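Local coordinates for protein vanadium-dependent bromoperoxidase (Corallina officinalis, PDB 1QHB) that catalyses the vanadate-dependent bromination of organic substrates with hydrogen peroxide and bromide, as a dodecamer that also binds one calcium ion per subunit, at residues I171-S174 with E175-S178; S187-E190 with R191-L195; E217-V220 with G221-F224; M292-L295 with K296-L299; I320-I323 with R324-A327. One frame throughout, in Å; residues are numbered along the deposited sequence.

Contact 1 (I171-S174 with E175-S178)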
loop_
_atom_site.group_PDB
_atom_site.type_symbol
_atom_site.label_atom_id
_atom_site.label_comp_id
_atom_site.label_asym_id
_atom_site.label_seq_id
_atom_site.Cartn_x
_atom_site.Cartn_y
_atom_site.Cartn_z
ATOM N N ILE A 171 14.432 -60.813 -26.891
ATOM C CA ILE A 171 14.207 -61.736 -25.798
ATOM C C ILE A 171 12.850 -61.434 -25.173
ATOM O O ILE A 171 12.496 -60.261 -24.961
ATOM C CB ILE A 171 15.326 -61.552 -24.761
ATOM C CG1 ILE A 171 16.612 -62.158 -25.352
ATOM C CG2 ILE A 171 15.005 -62.243 -23.450
ATOM C CD1 ILE A 171 17.831 -62.058 -24.469
ATOM N N GLU A 172 12.094 -62.477 -24.816
ATOM C CA GLU A 172 10.819 -62.336 -24.191
ATOM C C GLU A 172 10.900 -62.147 -22.689
ATOM O O GLU A 172 11.572 -62.913 -22.009
ATOM C CB GLU A 172 9.909 -63.578 -24.432
ATOM C CG GLU A 172 9.712 -63.777 -25.923
ATOM C CD GLU A 172 8.762 -64.895 -26.284
ATOM O OE1 GLU A 172 8.013 -65.425 -25.444
ATOM O OE2 GLU A 172 8.708 -65.229 -27.479
ATOM N N PHE A 173 10.143 -61.187 -22.161
ATOM C CA PHE A 173 10.132 -60.988 -20.713
ATOM C C PHE A 173 9.830 -62.269 -19.941
ATOM O O PHE A 173 10.480 -62.602 -18.949
ATOM C CB PHE A 173 9.051 -59.962 -20.352
ATOM C CG PHE A 173 9.452 -58.567 -20.751
ATOM C CD1 PHE A 173 10.492 -57.950 -20.080
ATOM C CD2 PHE A 173 8.808 -57.904 -21.770
ATOM C CE1 PHE A 173 10.891 -56.670 -20.433
ATOM C CE2 PHE A 173 9.184 -56.601 -22.087
ATOM C CZ PHE A 173 10.222 -56.004 -21.443
ATOM N N SER A 174 8.861 -63.071 -20.385
ATOM C CA SER A 174 8.523 -64.297 -19.696
ATOM C C SER A 174 9.585 -65.375 -19.804
ATOM O O SER A 174 9.384 -66.442 -19.220
ATOM C CB SER A 174 7.196 -64.845 -20.266
ATOM O OG SER A 174 6.113 -64.038 -19.852
ATOM N N GLU A 175 10.648 -65.212 -20.541
ATOM C CA GLU A 175 11.680 -66.204 -20.738
ATOM C C GLU A 175 13.050 -65.768 -20.276
ATOM O O GLU A 175 14.054 -66.308 -20.739
ATOM C CB GLU A 175 11.753 -66.539 -22.247
ATOM C CG GLU A 175 10.476 -67.267 -22.661
ATOM C CD GLU A 175 10.482 -67.755 -24.103
ATOM O OE1 GLU A 175 11.212 -67.187 -24.931
ATOM O OE2 GLU A 175 9.711 -68.700 -24.400
ATOM N N PHE A 176 13.120 -64.799 -19.370
ATOM C CA PHE A 176 14.385 -64.327 -18.834
ATOM C C PHE A 176 15.113 -65.449 -18.096
ATOM O O PHE A 176 16.337 -65.480 -18.015
ATOM C CB PHE A 176 14.124 -63.190 -17.837
ATOM C CG PHE A 176 14.169 -61.806 -18.385
ATOM C CD1 PHE A 176 13.865 -61.526 -19.699
ATOM C CD2 PHE A 176 14.484 -60.746 -17.537
ATOM C CE1 PHE A 176 13.913 -60.240 -20.214
ATOM C CE2 PHE A 176 14.538 -59.466 -18.029
ATOM C CZ PHE A 176 14.242 -59.209 -19.350
ATOM N N ASP A 177 14.379 -66.312 -17.423
ATOM C CA ASP A 177 14.928 -67.413 -16.651
ATOM C C ASP A 177 14.833 -68.733 -17.400
ATOM O O ASP A 177 15.064 -69.807 -16.846
ATOM C CB ASP A 177 14.226 -67.511 -15.287
ATOM C CG ASP A 177 15.257 -67.644 -14.174
ATOM O OD1 ASP A 177 16.474 -67.785 -14.451
ATOM O OD2 ASP A 177 14.861 -67.611 -12.986
ATOM N N SER A 178 14.511 -68.705 -18.687
ATOM C CA SER A 178 14.438 -69.908 -19.495
ATOM C C SER A 178 15.796 -70.294 -20.062
ATOM O O SER A 178 16.581 -69.474 -20.539
ATOM C CB SER A 178 13.447 -69.717 -20.638
ATOM O OG SER A 178 13.911 -70.303 -21.829
HETATM O O HOH W 1 13.065 -65.280 -25.581
#
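Glu172 and Glu175 touch carboxylate to carboxylate: the two side chains lie side by side, pointing the same way, and their flat ends stack with planes only 3° apart, Glu172 OE1 lying 3.7 Å from Glu175 OE1. Two like charges so close would probably repel unless countered, and Lys180 supplies a salt bridge to Glu175 OE1, while Arg321 makes a long, weak ion pair with Glu172 OE1. A water bridges the Glu175 carboxylate to the main chain of Glu172, donating a hydrogen bond to Glu175 OE1 at 2.7 Å and accepting one from Glu172 N. Among the backbone bonds, Glu175 N donates to Glu172 O at 2.9 Å, from above the carbonyl plane, and Phe176 N reaches Phe173 O in a weak bond. These belong to a short 3-10 turn that leads into a type I beta turn from Glu175 to Ser178, inside the loop between helices 153-167 and 182-192. Shortening Glu175 to an alanine removes the carboxylate, which would probably leave Lys180 without its mate and the water without its acceptor. The apolar side is carried by Phe176. Its CZ meets Phe173 CD1 at 4.0 Å, the rings side by side and oblique with planes at 35°. Ile171 crosses Phe176 at about a right angle; with CG1 beside the backbone N (chi1 -73°), the CG2 methyl is the branch that meets Phe176 CE1, at 4.0 Å. Tyr236 stacks on Phe173.

Contact 2 (S187-E190 with R191-L195)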
loop_
_atom_site.group_PDB
_atom_site.type_symbol
_atom_site.label_atom_id
_atom_site.label_comp_id
_atom_site.label_asym_id
_atom_site.label_seq_id
_atom_site.Cartn_x
_atom_site.Cartn_y
_atom_site.Cartn_z
ATOM N N SER A 187 25.692 -64.110 -19.145
ATOM C CA SER A 187 26.803 -63.283 -19.608
ATOM C C SER A 187 26.485 -61.818 -19.397
ATOM O O SER A 187 27.383 -61.029 -19.096
ATOM C CB SER A 187 27.118 -63.675 -21.056
ATOM O OG SER A 187 27.144 -62.552 -21.890
ATOM N N ALA A 188 25.226 -61.403 -19.468
ATOM C CA ALA A 188 24.801 -60.036 -19.239
ATOM C C ALA A 188 25.047 -59.693 -17.780
ATOM O O ALA A 188 25.609 -58.657 -17.476
ATOM C CB ALA A 188 23.278 -59.891 -19.391
ATOM N N ILE A 189 24.588 -60.589 -16.901
ATOM C CA ILE A 189 24.723 -60.308 -15.474
ATOM C C ILE A 189 26.148 -60.299 -14.952
ATOM O O ILE A 189 26.544 -59.620 -14.004
ATOM C CB ILE A 189 23.873 -61.384 -14.770
ATOM C CG1 ILE A 189 22.380 -61.041 -14.978
ATOM C CG2 ILE A 189 24.154 -61.555 -13.297
ATOM C CD1 ILE A 189 21.492 -62.238 -14.627
ATOM N N GLU A 190 26.994 -61.172 -15.461
ATOM C CA GLU A 190 28.391 -61.287 -15.019
ATOM C C GLU A 190 29.187 -60.103 -15.542
ATOM O O GLU A 190 30.101 -59.597 -14.907
ATOM C CB GLU A 190 28.806 -62.649 -15.524
ATOM C CG GLU A 190 30.079 -63.305 -15.034
ATOM C CD GLU A 190 30.101 -64.744 -15.564
ATOM O OE1 GLU A 190 29.019 -65.379 -15.516
ATOM O OE2 GLU A 190 31.152 -65.214 -16.034
ATOM N N ARG A 191 28.886 -59.593 -16.719
ATOM C CA ARG A 191 29.589 -58.450 -17.297
ATOM C C ARG A 191 29.188 -57.191 -16.539
ATOM O O ARG A 191 30.073 -56.482 -16.045
ATOM C CB ARG A 191 29.327 -58.481 -18.812
ATOM C CG ARG A 191 30.044 -59.740 -19.360
ATOM C CD ARG A 191 30.205 -59.745 -20.873
ATOM N NE ARG A 191 28.906 -59.964 -21.501
ATOM C CZ ARG A 191 28.614 -60.013 -22.790
ATOM N NH1 ARG A 191 29.581 -59.850 -23.672
ATOM N NH2 ARG A 191 27.357 -60.213 -23.191
ATOM N N LEU A 192 27.893 -57.036 -16.205
ATOM C CA LEU A 192 27.470 -55.875 -15.448
ATOM C C LEU A 192 28.032 -56.008 -14.047
ATOM O O LEU A 192 28.526 -54.979 -13.542
ATOM C CB LEU A 192 25.958 -55.712 -15.413
ATOM C CG LEU A 192 25.271 -55.493 -16.779
ATOM C CD1 LEU A 192 23.780 -55.655 -16.585
ATOM C CD2 LEU A 192 25.648 -54.117 -17.312
ATOM N N ASN A 193 28.060 -57.215 -13.475
ATOM C CA ASN A 193 28.624 -57.345 -12.133
ATOM C C ASN A 193 30.153 -57.221 -12.110
ATOM O O ASN A 193 30.744 -57.159 -11.022
ATOM C CB ASN A 193 28.220 -58.620 -11.412
ATOM C CG ASN A 193 26.791 -58.568 -10.920
ATOM O OD1 ASN A 193 26.303 -57.471 -10.633
ATOM N ND2 ASN A 193 26.116 -59.698 -10.821
ATOM N N GLY A 194 30.800 -57.098 -13.248
ATOM C CA GLY A 194 32.213 -56.847 -13.283
ATOM C C GLY A 194 32.471 -55.354 -13.281
ATOM O O GLY A 194 33.627 -55.012 -13.353
ATOM N N LEU A 195 31.479 -54.478 -13.280
ATOM C CA LEU A 195 31.718 -53.047 -13.311
ATOM C C LEU A 195 31.594 -52.485 -11.912
ATOM O O LEU A 195 30.701 -52.780 -11.123
ATOM C CB LEU A 195 30.757 -52.337 -14.261
ATOM C CG LEU A 195 30.713 -52.919 -15.684
ATOM C CD1 LEU A 195 29.591 -52.262 -16.466
ATOM C CD2 LEU A 195 32.060 -52.674 -16.355
#
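Arg191 folds its guanidinium back over Ser187, one turn earlier in helix 182-192, with Ser187 OG lying over one face of the flat group. The bend is at CG-CD, chi3 -72°, and it brings NE to the carbonyl oxygen of Ser187 at 3.0 Å. That oxygen is gripped twice by the same residue: Arg191 N, at 3.2 Å, and Arg191 NE approach it from opposite faces of the carbonyl plane, NE from 66° above it. Further along, Leu192 N donates to Ala188 O at 3.1 Å and Asn193 N to Ile189 O at 2.9 Å as the helix runs out into a type I beta turn from Leu192 to Leu195. Asn193 and Ile189 point the same way, side by side, Ile189 CG2 resting 3.7 Å from Asn193 ND2. Asn193 OD1 accepts from Val218 N in the loop alongside, and Leu192 packs on helix 153-167. The other end of the guanidinium, NH1, forms a salt bridge with Asp444 of helix 439-456. Held at NE by a carbonyl and at NH1 by a carboxylate, the group probably has little freedom to rotate; that carboxylate and the partly negative C-terminal end of the helix would probably both favour its charge.

Contact 3 (E217-V220 with G221-F224)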
loop_
_atom_site.group_PDB
_atom_site.type_symbol
_atom_site.label_atom_id
_atom_site.label_comp_id
_atom_site.label_asym_id
_atom_site.label_seq_id
_atom_site.Cartn_x
_atom_site.Cartn_y
_atom_site.Cartn_z
ATOM N N GLU A 217 24.294 -55.373 -6.856
ATOM C CA GLU A 217 24.470 -56.587 -7.603
ATOM C C GLU A 217 23.310 -56.869 -8.552
ATOM O O GLU A 217 22.134 -56.827 -8.223
ATOM C CB GLU A 217 24.683 -57.720 -6.593
ATOM C CG GLU A 217 25.222 -58.981 -7.262
ATOM C CD GLU A 217 25.080 -60.241 -6.426
ATOM O OE1 GLU A 217 24.584 -60.186 -5.284
ATOM O OE2 GLU A 217 25.472 -61.312 -6.946
ATOM N N VAL A 218 23.684 -57.164 -9.803
ATOM C CA VAL A 218 22.649 -57.477 -10.776
ATOM C C VAL A 218 22.304 -58.963 -10.697
ATOM O O VAL A 218 23.210 -59.787 -10.592
ATOM C CB VAL A 218 23.170 -57.123 -12.170
ATOM C CG1 VAL A 218 22.122 -57.377 -13.241
ATOM C CG2 VAL A 218 23.662 -55.678 -12.118
ATOM N N THR A 219 21.031 -59.291 -10.704
ATOM C CA THR A 219 20.547 -60.653 -10.666
ATOM C C THR A 219 19.483 -60.773 -11.771
ATOM O O THR A 219 19.016 -59.758 -12.304
ATOM C CB THR A 219 19.850 -60.988 -9.337
ATOM O OG1 THR A 219 18.712 -60.101 -9.257
ATOM C CG2 THR A 219 20.677 -60.791 -8.080
ATOM N N VAL A 220 18.987 -61.964 -12.066
ATOM C CA VAL A 220 17.924 -62.146 -13.041
ATOM C C VAL A 220 16.671 -61.392 -12.577
ATOM O O VAL A 220 15.939 -60.880 -13.419
ATOM C CB VAL A 220 17.470 -63.621 -13.225
ATOM C CG1 VAL A 220 16.471 -63.741 -14.380
ATOM C CG2 VAL A 220 18.639 -64.523 -13.500
ATOM N N GLY A 221 16.426 -61.295 -11.283
ATOM C CA GLY A 221 15.278 -60.640 -10.706
ATOM C C GLY A 221 15.303 -59.143 -10.748
ATOM O O GLY A 221 14.243 -58.546 -10.563
ATOM N N ASN A 222 16.448 -58.518 -10.956
ATOM C CA ASN A 222 16.437 -57.047 -11.061
ATOM C C ASN A 222 16.993 -56.590 -12.405
ATOM O O ASN A 222 17.077 -55.373 -12.644
ATOM C CB ASN A 222 17.168 -56.426 -9.896
ATOM C CG ASN A 222 18.637 -56.622 -9.839
ATOM O OD1 ASN A 222 19.315 -56.835 -10.820
ATOM N ND2 ASN A 222 19.148 -56.558 -8.615
ATOM N N LEU A 223 17.320 -57.533 -13.275
ATOM C CA LEU A 223 17.913 -57.196 -14.565
ATOM C C LEU A 223 17.002 -56.318 -15.395
ATOM O O LEU A 223 15.826 -56.594 -15.725
ATOM C CB LEU A 223 18.316 -58.447 -15.357
ATOM C CG LEU A 223 18.952 -58.263 -16.721
ATOM C CD1 LEU A 223 20.388 -57.738 -16.661
ATOM C CD2 LEU A 223 18.986 -59.609 -17.445
ATOM N N PHE A 224 17.554 -55.162 -15.777
ATOM C CA PHE A 224 16.823 -54.193 -16.605
ATOM C C PHE A 224 15.605 -53.595 -15.933
ATOM O O PHE A 224 14.681 -53.111 -16.614
ATOM C CB PHE A 224 16.445 -54.861 -17.943
ATOM C CG PHE A 224 17.583 -55.341 -18.823
ATOM C CD1 PHE A 224 18.876 -54.888 -18.712
ATOM C CD2 PHE A 224 17.323 -56.296 -19.811
ATOM C CE1 PHE A 224 19.887 -55.356 -19.523
ATOM C CE2 PHE A 224 18.318 -56.752 -20.649
ATOM C CZ PHE A 224 19.606 -56.287 -20.510
HETATM O O HOH W 2 14.292 -58.501 -14.227
#
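Asn222 turns its amide back along the chain and hooks Glu217 and Thr219 with its two ends. With chi1 at 69° its CG sits between the backbone N and the carbonyl carbon, which swings the amide over the preceding residues. ND2 points almost straight at Glu217 O, 3.0 Å away with an N-H...O angle of 176°, in the plane of both the carbonyl and the amide. On the other side of the group OD1 accepts from Thr219 N at 3.0 Å, the donor standing 47° above the plane of the side-chain C=O. The backbone of Asn222 answers in kind: its N donates to Thr219 O at 3.2 Å and, weakly, to Thr219 OG1. The main chain from Thr219 to Asn222 fits a type I beta turn, in the loop between helix 208-213 and strand 251-253. The side-chain and main-chain pairing of its two ends is reciprocal, as in a capping box, though no helix follows. A leucine at Asn222 would probably leave Glu217 O and Thr219 N without these mates and the loop before the turn freer to move.

Val218 and Asn222 cross at about a right angle, Val218 CG1 lying 3.7 Å from Asn222 OD1, and the same methyl meets Leu223 CD1 at 3.9 Å. Val218 and Leu223 both pack on Leu192 of helix 182-192, and Val220 lies on Ile189. Leu223 CG sits 3.8 Å above the plane of the Phe224 ring, over its centre. A water takes up Val220 O and Leu223 O, donating to both.

Contact 4 (M292-L295 with K296-L299)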
loop_
_atom_site.group_PDB
_atom_site.type_symbol
_atom_site.label_atom_id
_atom_site.label_comp_id
_atom_site.label_asym_id
_atom_site.label_seq_id
_atom_site.Cartn_x
_atom_site.Cartn_y
_atom_site.Cartn_z
ATOM N N MET A 292 20.625 -47.379 -37.357
ATOM C CA MET A 292 21.764 -46.533 -37.055
ATOM C C MET A 292 22.971 -47.341 -36.607
ATOM O O MET A 292 23.713 -46.923 -35.736
ATOM C CB MET A 292 21.341 -45.495 -35.986
ATOM C CG MET A 292 20.444 -44.438 -36.510
ATOM S SD MET A 292 19.607 -43.411 -35.293
ATOM C CE MET A 292 21.030 -42.530 -34.630
ATOM N N THR A 293 23.226 -48.467 -37.259
ATOM C CA THR A 293 24.354 -49.321 -36.936
ATOM C C THR A 293 25.468 -49.070 -37.944
ATOM O O THR A 293 26.553 -49.635 -37.801
ATOM C CB THR A 293 23.963 -50.809 -37.014
ATOM O OG1 THR A 293 23.401 -51.100 -38.315
ATOM C CG2 THR A 293 22.891 -51.104 -35.972
ATOM N N ASP A 294 25.252 -48.201 -38.899
ATOM C CA ASP A 294 26.259 -47.825 -39.860
ATOM C C ASP A 294 26.683 -46.373 -39.569
ATOM O O ASP A 294 25.827 -45.477 -39.445
ATOM C CB ASP A 294 25.656 -47.946 -41.265
ATOM C CG ASP A 294 26.584 -47.303 -42.261
ATOM O OD1 ASP A 294 27.625 -47.901 -42.592
ATOM O OD2 ASP A 294 26.308 -46.185 -42.707
ATOM N N LEU A 295 28.005 -46.140 -39.564
ATOM C CA LEU A 295 28.556 -44.833 -39.310
ATOM C C LEU A 295 28.026 -43.720 -40.170
ATOM O O LEU A 295 27.645 -42.652 -39.607
ATOM C CB LEU A 295 30.085 -44.854 -39.469
ATOM C CG LEU A 295 30.747 -43.535 -39.002
ATOM C CD1 LEU A 295 30.436 -43.347 -37.524
ATOM C CD2 LEU A 295 32.243 -43.548 -39.294
ATOM N N LYS A 296 27.967 -43.907 -41.502
ATOM C CA LYS A 296 27.445 -42.756 -42.286
ATOM C C LYS A 296 25.998 -42.445 -42.050
ATOM O O LYS A 296 25.643 -41.249 -42.076
ATOM C CB LYS A 296 27.713 -43.001 -43.771
ATOM C CG LYS A 296 29.225 -43.050 -44.030
ATOM C CD LYS A 296 29.406 -43.423 -45.511
ATOM C CE LYS A 296 30.881 -43.296 -45.883
ATOM N NZ LYS A 296 30.992 -43.098 -47.359
ATOM N N VAL A 297 25.147 -43.467 -41.860
ATOM C CA VAL A 297 23.710 -43.199 -41.584
ATOM C C VAL A 297 23.601 -42.564 -40.203
ATOM O O VAL A 297 22.877 -41.593 -39.993
ATOM C CB VAL A 297 22.932 -44.513 -41.592
ATOM C CG1 VAL A 297 21.512 -44.345 -41.139
ATOM C CG2 VAL A 297 23.015 -45.192 -42.963
ATOM N N PHE A 298 24.376 -43.047 -39.223
ATOM C CA PHE A 298 24.402 -42.445 -37.893
ATOM C C PHE A 298 24.800 -40.964 -37.955
ATOM O O PHE A 298 24.096 -40.120 -37.400
ATOM C CB PHE A 298 25.363 -43.239 -37.024
ATOM C CG PHE A 298 25.768 -42.494 -35.769
ATOM C CD1 PHE A 298 24.997 -42.612 -34.612
ATOM C CD2 PHE A 298 26.911 -41.688 -35.765
ATOM C CE1 PHE A 298 25.384 -41.924 -33.457
ATOM C CE2 PHE A 298 27.258 -40.981 -34.630
ATOM C CZ PHE A 298 26.499 -41.104 -33.479
ATOM N N LEU A 299 25.794 -40.588 -38.766
ATOM C CA LEU A 299 26.204 -39.179 -38.872
ATOM C C LEU A 299 25.157 -38.360 -39.568
ATOM O O LEU A 299 24.892 -37.245 -39.115
ATOM C CB LEU A 299 27.529 -39.063 -39.596
ATOM C CG LEU A 299 28.725 -39.697 -38.884
ATOM C CD1 LEU A 299 29.954 -39.687 -39.810
ATOM C CD2 LEU A 299 29.064 -38.930 -37.618
#
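Asp294 O, the main-chain oxygen at the start of helix 295-302, takes the shortest sound polar bond here: Phe298 N donates to it at 2.8 Å, nearly along the C=O axis, with an N-H...O angle of 168°. Asp294 is the N-cap of that helix, and its side chain makes the capping bond. With CG anti to the backbone N, chi1 169°, the carboxylate turns back over the first turn so that OD2 accepts from Val297 N at 3.1 Å, on the anti side and 24° out of the carboxylate plane. Its negative charge would probably be favoured by the positive end of the helix dipole. OD1 is hydrogen-bonded to Ser460 OG, which also accepts from Lys296 N. Val297 CG2 lies 3.4 Å from Asp294 OD2, so the cap is lined by a methyl on one side. The next helical bond is Leu299 N to Leu295 O at 2.9 Å. Leu295 CG touches Leu299 CD1 at 4.0 Å. Met292, in the loop ahead of the cap, runs across Phe298 at about a right angle; its side chain lies about 8 Å from that of Arg406, which by similarity binds vanadate. The end of the bent Met292 chain, CE, meets Phe298 CD1 at 4.0 Å.

Contact 5 (I320-I323 with R324-A327)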
loop_
_atom_site.group_PDB
_atom_site.type_symbol
_atom_site.label_atom_id
_atom_site.label_comp_id
_atom_site.label_asym_id
_atom_site.label_seq_id
_atom_site.Cartn_x
_atom_site.Cartn_y
_atom_site.Cartn_z
ATOM N N ILE A 320 2.311 -57.152 -25.023
ATOM C CA ILE A 320 3.751 -56.964 -24.949
ATOM C C ILE A 320 4.452 -58.274 -24.627
ATOM O O ILE A 320 4.329 -58.879 -23.563
ATOM C CB ILE A 320 4.156 -55.836 -23.973
ATOM C CG1 ILE A 320 3.630 -54.491 -24.554
ATOM C CG2 ILE A 320 5.657 -55.783 -23.796
ATOM C CD1 ILE A 320 3.616 -53.423 -23.432
ATOM N N ARG A 321 5.426 -58.653 -25.454
ATOM C CA ARG A 321 6.175 -59.898 -25.309
ATOM C C ARG A 321 7.667 -59.771 -25.163
ATOM O O ARG A 321 8.336 -60.423 -24.353
ATOM C CB ARG A 321 5.887 -60.597 -26.682
ATOM C CG ARG A 321 5.732 -62.073 -26.580
ATOM C CD ARG A 321 5.152 -62.750 -27.842
ATOM N NE ARG A 321 5.253 -64.185 -27.544
ATOM C CZ ARG A 321 4.367 -64.806 -26.749
ATOM N NH1 ARG A 321 3.249 -64.281 -26.216
ATOM N NH2 ARG A 321 4.644 -66.101 -26.528
ATOM N N THR A 322 8.262 -58.952 -26.050
ATOM C CA THR A 322 9.699 -58.796 -26.039
ATOM C C THR A 322 10.082 -57.395 -25.558
ATOM O O THR A 322 9.257 -56.483 -25.536
ATOM C CB THR A 322 10.315 -58.989 -27.433
ATOM O OG1 THR A 322 9.642 -58.111 -28.360
ATOM C CG2 THR A 322 10.042 -60.391 -28.004
ATOM N N ILE A 323 11.356 -57.244 -25.217
ATOM C CA ILE A 323 11.913 -55.927 -24.902
ATOM C C ILE A 323 11.612 -54.953 -26.033
ATOM O O ILE A 323 11.179 -53.831 -25.769
ATOM C CB ILE A 323 13.419 -56.084 -24.657
ATOM C CG1 ILE A 323 13.564 -56.765 -23.279
ATOM C CG2 ILE A 323 14.161 -54.760 -24.694
ATOM C CD1 ILE A 323 14.987 -57.037 -22.910
ATOM N N ARG A 324 11.657 -55.399 -27.288
ATOM C CA ARG A 324 11.408 -54.538 -28.440
ATOM C C ARG A 324 9.989 -54.025 -28.383
ATOM O O ARG A 324 9.745 -52.834 -28.704
ATOM C CB ARG A 324 11.688 -55.274 -29.760
ATOM C CG ARG A 324 11.695 -54.359 -30.992
ATOM C CD ARG A 324 12.065 -55.084 -32.293
ATOM N NE ARG A 324 13.435 -55.671 -32.255
ATOM C CZ ARG A 324 14.545 -54.969 -32.430
ATOM N NH1 ARG A 324 14.492 -53.653 -32.659
ATOM N NH2 ARG A 324 15.741 -55.548 -32.378
ATOM N N ASP A 325 9.007 -54.861 -28.044
ATOM C CA ASP A 325 7.636 -54.368 -27.991
ATOM C C ASP A 325 7.482 -53.240 -26.962
ATOM O O ASP A 325 6.574 -52.421 -27.148
ATOM C CB ASP A 325 6.666 -55.487 -27.674
ATOM C CG ASP A 325 6.610 -56.605 -28.722
ATOM O OD1 ASP A 325 6.986 -56.394 -29.869
ATOM O OD2 ASP A 325 6.152 -57.722 -28.356
ATOM N N LEU A 326 8.164 -53.264 -25.823
ATOM C CA LEU A 326 8.044 -52.185 -24.850
ATOM C C LEU A 326 8.671 -50.960 -25.478
ATOM O O LEU A 326 8.085 -49.885 -25.418
ATOM C CB LEU A 326 8.677 -52.558 -23.494
ATOM C CG LEU A 326 8.451 -51.553 -22.376
ATOM C CD1 LEU A 326 6.956 -51.268 -22.187
ATOM C CD2 LEU A 326 9.120 -51.969 -21.070
ATOM N N ALA A 327 9.792 -51.060 -26.204
ATOM C CA ALA A 327 10.337 -49.921 -26.957
ATOM C C ALA A 327 9.321 -49.400 -27.946
ATOM O O ALA A 327 9.028 -48.174 -28.063
ATOM C CB ALA A 327 11.602 -50.363 -27.696
#
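The chain leaves strand 313-318 in a loop and enters helix 323-332 at Ile323, whose carbonyl oxygen takes Ala327 N at 3.1 Å in the carbonyl plane. The start is closed by a capping box between Thr322, the N-cap, and Asp325. Thr322 OG1, set between its backbone N and carbonyl carbon with chi1 53°, accepts weakly from Asp325 N at 3.3 Å, and Asp325 OD2 in turn accepts weakly from Thr322 N at 3.4 Å. The two side chains pass obliquely, bringing OG1 to 3.4 Å from Asp325 CG. OD2 does more than close the box: its anti lone pair takes Arg321 N at 3.1 Å, so one oxygen holds two successive main-chain N-H groups of the loop, the second weakly. The same oxygen forms a salt bridge with Arg318 NE in the strand just before. On the apolar side, Ile320 slides past Asp325 in the opposite direction, CG2 resting 4.0 Å from Asp325 CB, and its CD1 meets Leu326 CD1 at 4.2 Å. Ile323 and Leu326 pack on Met547 of helix 530-548; the side chain of Leu326 lies about 9 Å from that of His485, which by similarity binds vanadate. The Arg324 guanidinium turns away to form salt bridges with Asp170 and Asp290. Buried as it is, the carboxylate of Asp325 is likely to stay ionised, since two backbone N-H groups, one of them weakly bound, an arginine and the positive end of the helix all offset its charge.

In chain order the five contacts follow one another without nesting or crossing, each local to one continuous stretch. Contact 1 turns the loop after helix 153-167, contact 2 ends helix 182-192, contact 3 shapes the loop after helix 208-213, and contacts 4 and 5 start helices 295-302 and 323-332. Four of them form a touching group. Contact 1 meets contact 5 through backbone bonds, Phe173 with Arg321 and Ile171 with Ile323, and contact 3 through Phe176 and Val220. Contact 3 also binds contact 2, Val218 to Asn193, and brushes contact 5 at Phe224. Contact 4 stands apart, about 9 Å from contact 5 at the nearest atoms.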